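Local coordinates for protein PTS system, lactose-specific IIBC components (PDB 3NBM) that probably relays a phosphoryl group to lactose during its uptake, as the sugar-specific IIB component of a bacterial phosphotransferase system, at residues A[6-15]-A[36-47]; A[56-67]-A[79-89]. All coordinates share one frame; numbering follows the deposited sequence.

Interaction 1: residues A[6-15]-A[36-47]; sequences ELKVLVLCAG and RVIANSGAYGAH
Leu12 lays its CD1 methyl over one face of the His47 imidazole, 4.1 Å from the ring centroid and displaced toward the rim, a CH-pi contact in which the two side chains meet at about a right angle. The same methyl reaches Tyr44, with Leu12 CD1 3.8 Å from Tyr44 CD2. These contacts close one end of a beta-alpha-beta unit in which helix 18-33 joins the parallel strands 7-13 and 37-43. The bridges run in unbroken register from Leu7 with Val37 to Cys13 with Ala43; among their backbone bonds, Val11 N to Asn40 O is 2.8 Å and almost straight (174° at the hydrogen). On the face carrying Val9, the valine presents CG2 to Val37 CG1 at 4.0 Å while its CB rests beside the small Ala39; helix 96-105 covers Val9 and Val37. The opposite face bears Lys8 and Ile38. There Glu6, its chain extended beyond CG, brings OE1 to 3.4 Å from Ile38 CG2 and takes Lys8 NZ on that oxygen's anti lone pair in a salt bridge. Cys13, at the end of strand 7-13, is placed like the cysteine that carries the phosphoryl group in IIB relatives and probably has that role. A type II turn runs from Ala43 to Ala46, and the His47 ring is held by Gly45 N, which approaches ND1 at 3.0 Å, only 3° out of the imidazole plane.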
loop_
_atom_site.group_PDB
_atom_site.type_symbol
_atom_site.label_atom_id
_atom_site.label_comp_id
_atom_site.label_asym_id
_atom_site.label_seq_id
_atom_site.Cartn_x
_atom_site.Cartn_y
_atom_site.Cartn_z
ATOM N N GLU A 6 -5.778 -14.329 -2.355
ATOM C CA GLU A 6 -5.464 -13.316 -1.360
ATOM C C GLU A 6 -5.079 -12.005 -2.036
ATOM O O GLU A 6 -4.310 -12.018 -2.975
ATOM C CB GLU A 6 -4.322 -13.823 -0.494
ATOM C CG GLU A 6 -3.929 -12.885 0.622
ATOM C CD GLU A 6 -2.895 -13.488 1.520
ATOM O OE1 GLU A 6 -1.850 -13.918 1.019
ATOM O OE2 GLU A 6 -3.071 -13.426 2.748
ATOM N N LEU A 7 -5.620 -10.900 -1.550
ATOM C CA LEU A 7 -5.257 -9.574 -2.024
ATOM C C LEU A 7 -3.833 -9.225 -1.579
ATOM O O LEU A 7 -3.503 -9.349 -0.399
ATOM C CB LEU A 7 -6.246 -8.547 -1.480
ATOM C CG LEU A 7 -6.114 -7.147 -2.072
ATOM C CD1 LEU A 7 -6.535 -7.134 -3.551
ATOM C CD2 LEU A 7 -6.961 -6.149 -1.274
ATOM N N LYS A 8 -2.999 -8.815 -2.526
ATOM C CA LYS A 8 -1.583 -8.522 -2.257
ATOM C C LYS A 8 -1.373 -7.005 -2.361
ATOM O O LYS A 8 -1.636 -6.404 -3.408
ATOM C CB LYS A 8 -0.678 -9.237 -3.254
ATOM C CG LYS A 8 -0.919 -10.728 -3.412
ATOM C CD LYS A 8 -0.610 -11.536 -2.230
ATOM C CE LYS A 8 -0.675 -13.052 -2.550
ATOM N NZ LYS A 8 -0.381 -13.958 -1.377
ATOM N N VAL A 9 -0.901 -6.416 -1.260
ATOM C CA VAL A 9 -0.700 -4.978 -1.135
ATOM C C VAL A 9 0.789 -4.690 -0.898
ATOM O O VAL A 9 1.424 -5.343 -0.083
ATOM C CB VAL A 9 -1.520 -4.402 0.029
ATOM C CG1 VAL A 9 -1.366 -2.880 0.109
ATOM C CG2 VAL A 9 -2.990 -4.819 -0.106
ATOM N N LEU A 10 1.318 -3.712 -1.622
ATOM C CA LEU A 10 2.681 -3.220 -1.416
ATOM C C LEU A 10 2.634 -1.755 -1.027
ATOM O O LEU A 10 2.019 -0.953 -1.727
ATOM C CB LEU A 10 3.512 -3.412 -2.685
ATOM C CG LEU A 10 4.976 -2.939 -2.626
ATOM C CD1 LEU A 10 5.787 -3.737 -1.611
ATOM C CD2 LEU A 10 5.594 -3.075 -4.018
ATOM N N VAL A 11 3.207 -1.426 0.128
ATOM C CA VAL A 11 3.335 -0.045 0.585
ATOM C C VAL A 11 4.781 0.408 0.325
ATOM O O VAL A 11 5.710 -0.259 0.753
ATOM C CB VAL A 11 2.980 0.129 2.080
ATOM C CG1 VAL A 11 2.971 1.606 2.474
ATOM C CG2 VAL A 11 1.669 -0.564 2.431
ATOM N N LEU A 12 4.941 1.534 -0.373
ATOM C CA LEU A 12 6.268 2.038 -0.721
ATOM C C LEU A 12 6.539 3.356 -0.025
ATOM O O LEU A 12 5.683 4.231 0.036
ATOM C CB LEU A 12 6.394 2.236 -2.247
ATOM C CG LEU A 12 6.291 0.947 -3.077
ATOM C CD1 LEU A 12 6.296 1.292 -4.577
ATOM C CD2 LEU A 12 7.389 -0.058 -2.695
ATOM N N CYS A 13 7.761 3.504 0.482
ATOM C CA CYS A 13 8.227 4.785 1.006
ATOM C C CYS A 13 9.560 5.133 0.334
ATOM O O CYS A 13 9.974 4.471 -0.628
ATOM C CB CYS A 13 8.315 4.784 2.548
ATOM S SG CYS A 13 9.520 3.683 3.257
ATOM N N ALA A 14 10.205 6.180 0.841
ATOM C CA ALA A 14 11.466 6.645 0.313
ATOM C C ALA A 14 12.658 6.045 1.055
ATOM O O ALA A 14 13.794 6.475 0.849
ATOM C CB ALA A 14 11.531 8.191 0.345
ATOM N N GLY A 15 12.412 5.035 1.879
ATOM C CA GLY A 15 13.445 4.305 2.594
ATOM C C GLY A 15 13.584 4.610 4.064
ATOM O O GLY A 15 14.484 4.096 4.706
ATOM N N ARG A 36 -8.704 -11.992 3.671
ATOM C CA ARG A 36 -7.563 -12.483 2.905
ATOM C C ARG A 36 -6.798 -11.351 2.218
ATOM O O ARG A 36 -7.023 -11.035 1.057
ATOM C CB ARG A 36 -7.994 -13.548 1.916
ATOM C CG ARG A 36 -8.626 -14.770 2.607
ATOM C CD ARG A 36 -9.174 -15.797 1.629
ATOM N NE ARG A 36 -10.297 -15.278 0.851
ATOM C CZ ARG A 36 -11.562 -15.241 1.274
ATOM N NH1 ARG A 36 -11.896 -15.700 2.476
ATOM N NH2 ARG A 36 -12.501 -14.735 0.487
ATOM N N VAL A 37 -5.898 -10.751 2.986
ATOM C CA VAL A 37 -5.042 -9.656 2.563
ATOM C C VAL A 37 -3.679 -9.841 3.185
ATOM O O VAL A 37 -3.573 -10.204 4.370
ATOM C CB VAL A 37 -5.582 -8.270 3.025
ATOM C CG1 VAL A 37 -4.626 -7.178 2.638
ATOM C CG2 VAL A 37 -6.982 -7.973 2.496
ATOM N N ILE A 38 -2.635 -9.620 2.383
ATOM C CA ILE A 38 -1.268 -9.486 2.898
ATOM C C ILE A 38 -0.670 -8.184 2.356
ATOM O O ILE A 38 -0.830 -7.867 1.182
ATOM C CB ILE A 38 -0.366 -10.693 2.500
ATOM C CG1 ILE A 38 1.055 -10.565 3.033
ATOM C CG2 ILE A 38 -0.316 -10.892 0.985
ATOM C CD1 ILE A 38 1.169 -10.702 4.425
ATOM N N ALA A 39 0.003 -7.462 3.241
ATOM C CA ALA A 39 0.744 -6.258 2.891
ATOM C C ALA A 39 2.224 -6.424 3.136
ATOM O O ALA A 39 2.639 -6.897 4.202
ATOM C CB ALA A 39 0.232 -5.062 3.677
ATOM N N ASN A 40 3.007 -5.972 2.172
ATOM C CA ASN A 40 4.448 -5.840 2.311
ATOM C C ASN A 40 4.846 -4.406 2.194
ATOM O O ASN A 40 4.057 -3.568 1.744
ATOM C CB ASN A 40 5.179 -6.677 1.267
ATOM C CG ASN A 40 4.952 -8.123 1.446
ATOM O OD1 ASN A 40 4.340 -8.751 0.611
ATOM N ND2 ASN A 40 5.425 -8.663 2.580
ATOM N N SER A 41 6.078 -4.123 2.596
ATOM C CA SER A 41 6.658 -2.785 2.484
ATOM C C SER A 41 7.952 -2.839 1.691
ATOM O O SER A 41 8.628 -3.860 1.635
ATOM C CB SER A 41 6.903 -2.186 3.875
ATOM O OG SER A 41 7.798 -2.949 4.618
ATOM N N GLY A 42 8.289 -1.721 1.099
ATOM C CA GLY A 42 9.511 -1.618 0.348
ATOM C C GLY A 42 9.853 -0.191 0.046
ATOM O O GLY A 42 9.062 0.734 0.299
ATOM N N ALA A 43 11.042 0.012 -0.527
ATOM C CA ALA A 43 11.499 1.314 -0.982
ATOM C C ALA A 43 11.122 1.549 -2.454
ATOM O O ALA A 43 11.295 0.660 -3.289
ATOM C CB ALA A 43 13.040 1.443 -0.835
ATOM N N TYR A 44 10.640 2.745 -2.756
ATOM C CA TYR A 44 10.381 3.130 -4.145
ATOM C C TYR A 44 11.701 3.103 -4.899
ATOM O O TYR A 44 12.665 3.742 -4.501
ATOM C CB TYR A 44 9.714 4.512 -4.207
ATOM C CG TYR A 44 9.121 4.822 -5.565
ATOM C CD1 TYR A 44 9.890 5.295 -6.628
ATOM C CD2 TYR A 44 7.789 4.565 -5.818
ATOM C CE1 TYR A 44 9.328 5.495 -7.889
ATOM C CE2 TYR A 44 7.237 4.783 -7.042
ATOM C CZ TYR A 44 8.005 5.233 -8.086
ATOM O OH TYR A 44 7.405 5.409 -9.326
ATOM N N GLY A 45 11.725 2.370 -5.993
ATOM C CA GLY A 45 12.936 2.114 -6.753
ATOM C C GLY A 45 13.397 0.670 -6.743
ATOM O O GLY A 45 14.154 0.265 -7.624
ATOM N N ALA A 46 12.951 -0.116 -5.754
ATOM C CA ALA A 46 13.201 -1.566 -5.704
ATOM C C ALA A 46 12.011 -2.351 -6.220
ATOM O O ALA A 46 12.013 -3.574 -6.172
ATOM C CB ALA A 46 13.548 -2.026 -4.279
ATOM N N HIS A 47 11.019 -1.650 -6.785
ATOM C CA HIS A 47 9.717 -2.243 -7.066
ATOM C C HIS A 47 9.444 -2.549 -8.539
ATOM O O HIS A 47 8.406 -3.127 -8.851
ATOM C CB HIS A 47 8.619 -1.324 -6.551
ATOM C CG HIS A 47 8.537 -0.071 -7.343
ATOM N ND1 HIS A 47 9.468 0.939 -7.253
ATOM C CD2 HIS A 47 7.696 0.270 -8.342
ATOM C CE1 HIS A 47 9.162 1.876 -8.131
ATOM N NE2 HIS A 47 8.095 1.490 -8.803
#

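Interaction 2: residues A[56-67]-A[79-89]; sequences LIILAPQVRSYY and IQIVATRGMEY
Thr84, with OG1 between its backbone N and carbonyl carbon (chi1 63°), donates a hydrogen bond from OG1 to a lone pair of Leu59 O, in the carbonyl plane, at 2.7 Å; the amide of Thr84 adds a weak bond to this oxygen. A bend at chi3 (58°) turns Arg64 so that NH1 reaches a lone pair of Thr84 O at 3.1 Å, the oxygen lying near the guanidinium plane. These side-chain bonds take over where the strands finish; before them, backbone hydrogen bonds hold the pair, Ile57 N to Gln80 O, Val82 N to Ile57 O and Leu59 N to Val82 O. At the start of helix 86-93 the backbone amide of Arg85, the N-cap residue, donates to Glu88 OE1.

Apolar contacts follow the strands. Ile58 and Val82 lie side by side on the face packed against Phe102 of helix 96-105. Ile57 CB meets Ile81 CD1 on the other face, where Tyr67 also brings CD1 to 3.7 Å from Ala83 CB. This is the parallel pairing of a beta-alpha-beta unit, strands 56-59 and 80-83 being connected through helix 67-74, at one edge of the four-stranded sheet.

Past the strands, Pro61 and Tyr89 form a CH-pi contact, the proline CD standing above the phenol ring at 3.7 Å from its centroid. Pro61 CG meanwhile leans on Gly86 CA, and Ala60 CB approaches the far part of the same aromatic ring. Tyr89 OH is tied to Thr18 O in helix 18-33.

Charge enters through the two arginines. Arg64 CD sits over the centre of the Arg85 guanidinium, 3.8 Å above its plane, and two like charges come close here, with Arg64 NE 4.3 Å from Arg85 NE.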
loop_
_atom_site.group_PDB
_atom_site.type_symbol
_atom_site.label_atom_id
_atom_site.label_comp_id
_atom_site.label_asym_id
_atom_site.label_seq_id
_atom_site.Cartn_x
_atom_site.Cartn_y
_atom_site.Cartn_z
ATOM N N LEU A 56 -2.591 -3.944 -5.338
ATOM C CA LEU A 56 -2.739 -2.572 -4.864
ATOM C C LEU A 56 -1.390 -2.110 -4.372
ATOM O O LEU A 56 -0.761 -2.811 -3.594
ATOM C CB LEU A 56 -3.766 -2.499 -3.711
ATOM C CG LEU A 56 -3.931 -1.132 -3.026
ATOM C CD1 LEU A 56 -4.486 -0.065 -3.967
ATOM C CD2 LEU A 56 -4.796 -1.272 -1.763
ATOM N N ILE A 57 -0.954 -0.931 -4.827
ATOM C CA ILE A 57 0.273 -0.305 -4.333
ATOM C C ILE A 57 -0.138 1.014 -3.726
ATOM O O ILE A 57 -0.846 1.815 -4.328
ATOM C CB ILE A 57 1.344 -0.135 -5.435
ATOM C CG1 ILE A 57 1.622 -1.522 -6.071
ATOM C CG2 ILE A 57 2.604 0.498 -4.848
ATOM C CD1 ILE A 57 2.576 -1.536 -7.201
ATOM N N ILE A 58 0.326 1.229 -2.501
ATOM C CA ILE A 58 0.062 2.449 -1.741
ATOM C C ILE A 58 1.377 3.219 -1.542
ATOM O O ILE A 58 2.355 2.681 -1.040
ATOM C CB ILE A 58 -0.510 2.122 -0.319
ATOM C CG1 ILE A 58 -1.802 1.287 -0.418
ATOM C CG2 ILE A 58 -0.731 3.431 0.489
ATOM C CD1 ILE A 58 -2.266 0.661 0.885
ATOM N N LEU A 59 1.379 4.465 -1.995
ATOM C CA LEU A 59 2.511 5.361 -1.819
ATOM C C LEU A 59 2.373 6.071 -0.473
ATOM O O LEU A 59 1.355 6.719 -0.205
ATOM C CB LEU A 59 2.577 6.391 -2.974
ATOM C CG LEU A 59 2.819 5.799 -4.352
ATOM C CD1 LEU A 59 2.634 6.893 -5.422
ATOM C CD2 LEU A 59 4.206 5.211 -4.433
ATOM N N ALA A 60 3.417 5.971 0.358
ATOM C CA ALA A 60 3.508 6.751 1.586
ATOM C C ALA A 60 3.682 8.235 1.227
ATOM O O ALA A 60 4.045 8.575 0.082
ATOM C CB ALA A 60 4.655 6.280 2.427
ATOM N N PRO A 61 3.468 9.146 2.187
ATOM C CA PRO A 61 3.483 10.579 1.890
ATOM C C PRO A 61 4.739 11.049 1.184
ATOM O O PRO A 61 4.651 11.858 0.267
ATOM C CB PRO A 61 3.356 11.194 3.287
ATOM C CG PRO A 61 2.463 10.216 3.996
ATOM C CD PRO A 61 2.946 8.869 3.540
ATOM N N GLN A 62 5.876 10.528 1.572
ATOM C CA GLN A 62 7.132 11.038 1.054
ATOM C C GLN A 62 7.499 10.594 -0.335
ATOM O O GLN A 62 8.482 11.063 -0.889
ATOM C CB GLN A 62 8.225 10.764 2.020
ATOM C CG GLN A 62 8.035 11.648 3.248
ATOM C CD GLN A 62 8.713 11.093 4.432
ATOM O OE1 GLN A 62 8.432 9.943 4.865
ATOM N NE2 GLN A 62 9.621 11.904 5.007
ATOM N N VAL A 63 6.682 9.722 -0.923
ATOM C CA VAL A 63 6.824 9.340 -2.336
ATOM C C VAL A 63 5.599 9.710 -3.173
ATOM O O VAL A 63 5.436 9.234 -4.290
ATOM C CB VAL A 63 7.226 7.860 -2.492
ATOM C CG1 VAL A 63 8.633 7.682 -2.000
ATOM C CG2 VAL A 63 6.291 6.925 -1.757
ATOM N N ARG A 64 4.799 10.652 -2.680
ATOM C CA ARG A 64 3.639 11.151 -3.432
ATOM C C ARG A 64 4.010 11.731 -4.791
ATOM O O ARG A 64 3.228 11.623 -5.736
ATOM C CB ARG A 64 2.902 12.205 -2.611
ATOM C CG ARG A 64 1.582 12.647 -3.216
ATOM C CD ARG A 64 0.672 13.348 -2.205
ATOM N NE ARG A 64 1.327 14.534 -1.622
ATOM C CZ ARG A 64 1.913 14.610 -0.436
ATOM N NH1 ARG A 64 1.890 13.609 0.434
ATOM N NH2 ARG A 64 2.516 15.743 -0.106
ATOM N N SER A 65 5.201 12.302 -4.922
ATOM C CA SER A 65 5.631 12.897 -6.183
ATOM C C SER A 65 5.771 11.896 -7.328
ATOM O O SER A 65 5.865 12.307 -8.496
ATOM C CB SER A 65 6.943 13.614 -5.988
ATOM O OG SER A 65 8.006 12.718 -5.767
ATOM N N TYR A 66 5.801 10.600 -7.013
ATOM C CA TYR A 66 5.888 9.565 -8.049
ATOM C C TYR A 66 4.522 9.018 -8.491
ATOM O O TYR A 66 4.471 8.093 -9.299
ATOM C CB TYR A 66 6.784 8.424 -7.542
ATOM C CG TYR A 66 8.182 8.864 -7.176
ATOM C CD1 TYR A 66 9.150 9.147 -8.146
ATOM C CD2 TYR A 66 8.559 8.999 -5.846
ATOM C CE1 TYR A 66 10.442 9.573 -7.782
ATOM C CE2 TYR A 66 9.838 9.401 -5.499
ATOM C CZ TYR A 66 10.774 9.688 -6.461
ATOM O OH TYR A 66 12.046 10.089 -6.128
ATOM N N TYR A 67 3.416 9.557 -7.995
ATOM C CA TYR A 67 2.110 9.014 -8.307
ATOM C C TYR A 67 1.827 8.903 -9.810
ATOM O O TYR A 67 1.420 7.849 -10.279
ATOM C CB TYR A 67 1.014 9.837 -7.627
ATOM C CG TYR A 67 -0.382 9.363 -7.945
ATOM C CD1 TYR A 67 -0.896 8.203 -7.378
ATOM C CD2 TYR A 67 -1.160 10.034 -8.863
ATOM C CE1 TYR A 67 -2.181 7.793 -7.654
ATOM C CE2 TYR A 67 -2.409 9.585 -9.193
ATOM C CZ TYR A 67 -2.930 8.491 -8.563
ATOM O OH TYR A 67 -4.191 8.053 -8.896
ATOM N N ILE A 79 -2.951 -2.697 -12.197
ATOM C CA ILE A 79 -2.690 -2.630 -10.734
ATOM C C ILE A 79 -3.400 -1.351 -10.214
ATOM O O ILE A 79 -3.405 -0.321 -10.896
ATOM C CB ILE A 79 -1.109 -2.514 -10.435
ATOM C CG1 ILE A 79 -0.296 -3.686 -11.009
ATOM C CG2 ILE A 79 -0.797 -2.395 -8.913
ATOM C CD1 ILE A 79 1.260 -3.447 -11.022
ATOM N N GLN A 80 -4.003 -1.406 -9.030
ATOM C CA GLN A 80 -4.546 -0.200 -8.417
ATOM C C GLN A 80 -3.426 0.545 -7.695
ATOM O O GLN A 80 -2.616 -0.080 -7.036
ATOM C CB GLN A 80 -5.653 -0.565 -7.422
ATOM C CG GLN A 80 -6.882 -1.168 -8.045
ATOM C CD GLN A 80 -7.535 -0.243 -9.020
ATOM O OE1 GLN A 80 -7.716 0.958 -8.738
ATOM N NE2 GLN A 80 -7.853 -0.755 -10.193
ATOM N N ILE A 81 -3.395 1.868 -7.825
ATOM C CA ILE A 81 -2.372 2.727 -7.195
ATOM C C ILE A 81 -3.081 3.800 -6.403
ATOM O O ILE A 81 -3.989 4.449 -6.917
ATOM C CB ILE A 81 -1.453 3.437 -8.251
ATOM C CG1 ILE A 81 -0.850 2.452 -9.249
ATOM C CG2 ILE A 81 -0.406 4.277 -7.581
ATOM C CD1 ILE A 81 0.023 1.394 -8.674
ATOM N N VAL A 82 -2.624 4.038 -5.175
ATOM C CA VAL A 82 -3.176 5.101 -4.339
ATOM C C VAL A 82 -2.033 5.861 -3.678
ATOM O O VAL A 82 -1.054 5.275 -3.259
ATOM C CB VAL A 82 -4.189 4.595 -3.281
ATOM C CG1 VAL A 82 -5.224 3.667 -3.892
ATOM C CG2 VAL A 82 -3.503 3.939 -2.179
ATOM N N ALA A 83 -2.164 7.179 -3.640
ATOM C CA ALA A 83 -1.215 8.044 -2.936
ATOM C C ALA A 83 -1.838 8.572 -1.667
ATOM O O ALA A 83 -3.048 8.768 -1.616
ATOM C CB ALA A 83 -0.764 9.232 -3.797
ATOM N N THR A 84 -1.007 8.811 -0.662
ATOM C CA THR A 84 -1.468 9.294 0.629
ATOM C C THR A 84 -0.800 10.627 0.982
ATOM O O THR A 84 0.246 11.017 0.439
ATOM C CB THR A 84 -1.181 8.267 1.751
ATOM O OG1 THR A 84 0.226 8.072 1.896
ATOM C CG2 THR A 84 -1.897 6.925 1.451
ATOM N N ARG A 85 -1.435 11.300 1.931
ATOM C CA ARG A 85 -0.903 12.513 2.533
ATOM C C ARG A 85 -0.668 12.270 4.025
ATOM O O ARG A 85 -1.173 11.310 4.587
ATOM C CB ARG A 85 -1.842 13.684 2.200
ATOM C CG ARG A 85 -1.802 14.075 0.732
ATOM C CD ARG A 85 -2.983 14.939 0.304
ATOM N NE ARG A 85 -2.781 15.458 -1.035
ATOM C CZ ARG A 85 -2.906 14.768 -2.161
ATOM N NH1 ARG A 85 -3.259 13.494 -2.129
ATOM N NH2 ARG A 85 -2.628 15.346 -3.322
ATOM N N GLY A 86 0.119 13.126 4.658
ATOM C CA GLY A 86 0.696 12.848 5.986
ATOM C C GLY A 86 -0.278 12.516 7.093
ATOM O O GLY A 86 -0.138 11.503 7.729
HETATM N N MSE A 87 -1.280 13.359 7.327
HETATM C CA MSE A 87 -2.209 13.129 8.431
HETATM C C MSE A 87 -3.057 11.871 8.196
HETATM O O MSE A 87 -3.225 11.034 9.096
HETATM C CB MSE A 87 -3.047 14.388 8.658
HETATM C CG MSE A 87 -2.219 15.601 9.100
HETATM SE SE MSE A 87 -1.429 15.374 10.864
HETATM C CE MSE A 87 -3.036 15.693 11.879
ATOM N N GLU A 88 -3.556 11.724 6.975
ATOM C CA GLU A 88 -4.271 10.534 6.521
ATOM C C GLU A 88 -3.468 9.266 6.810
ATOM O O GLU A 88 -3.953 8.311 7.422
ATOM C CB GLU A 88 -4.517 10.684 4.999
ATOM C CG GLU A 88 -5.042 9.461 4.273
ATOM C CD GLU A 88 -5.030 9.600 2.755
ATOM O OE1 GLU A 88 -4.125 10.288 2.191
ATOM O OE2 GLU A 88 -5.943 9.005 2.132
ATOM N N TYR A 89 -2.236 9.243 6.339
ATOM C CA TYR A 89 -1.399 8.069 6.440
ATOM C C TYR A 89 -1.118 7.711 7.902
ATOM O O TYR A 89 -1.221 6.551 8.318
ATOM C CB TYR A 89 -0.103 8.310 5.668
ATOM C CG TYR A 89 0.838 7.147 5.675
ATOM C CD1 TYR A 89 0.758 6.183 4.686
ATOM C CD2 TYR A 89 1.821 6.991 6.651
ATOM C CE1 TYR A 89 1.609 5.122 4.655
ATOM C CE2 TYR A 89 2.670 5.910 6.635
ATOM C CZ TYR A 89 2.566 4.990 5.614
ATOM O OH TYR A 89 3.420 3.902 5.545
HETATM O O HOH W 1 1.762 9.498 -1.453
HETATM O O HOH W 2 2.272 14.995 3.495
HETATM O O HOH W 3 -6.018 5.606 -8.691
#

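Interaction 1 closes along the chain before interaction 2 opens, and their centres lie 11 Å apart within one four-stranded parallel sheet of order 37-43, 7-13, 56-59, 80-83. Each joins an edge strand to a central one, and the central strands 7-13 and 56-59 are neighbours, linked by probable hydrogen bonds such as Leu10 O to Ile58 N and Leu12 O to Ala60 N. Helices 18-33 and 96-105 pack on one side of this sheet, helix 67-74 on the other. Tyr44 stacks on Tyr66, joining loops of the two contacts on the Leu12 side. Cys13, the probable phosphoryl carrier, lies at the same strand ends with its side chain on the opposite face.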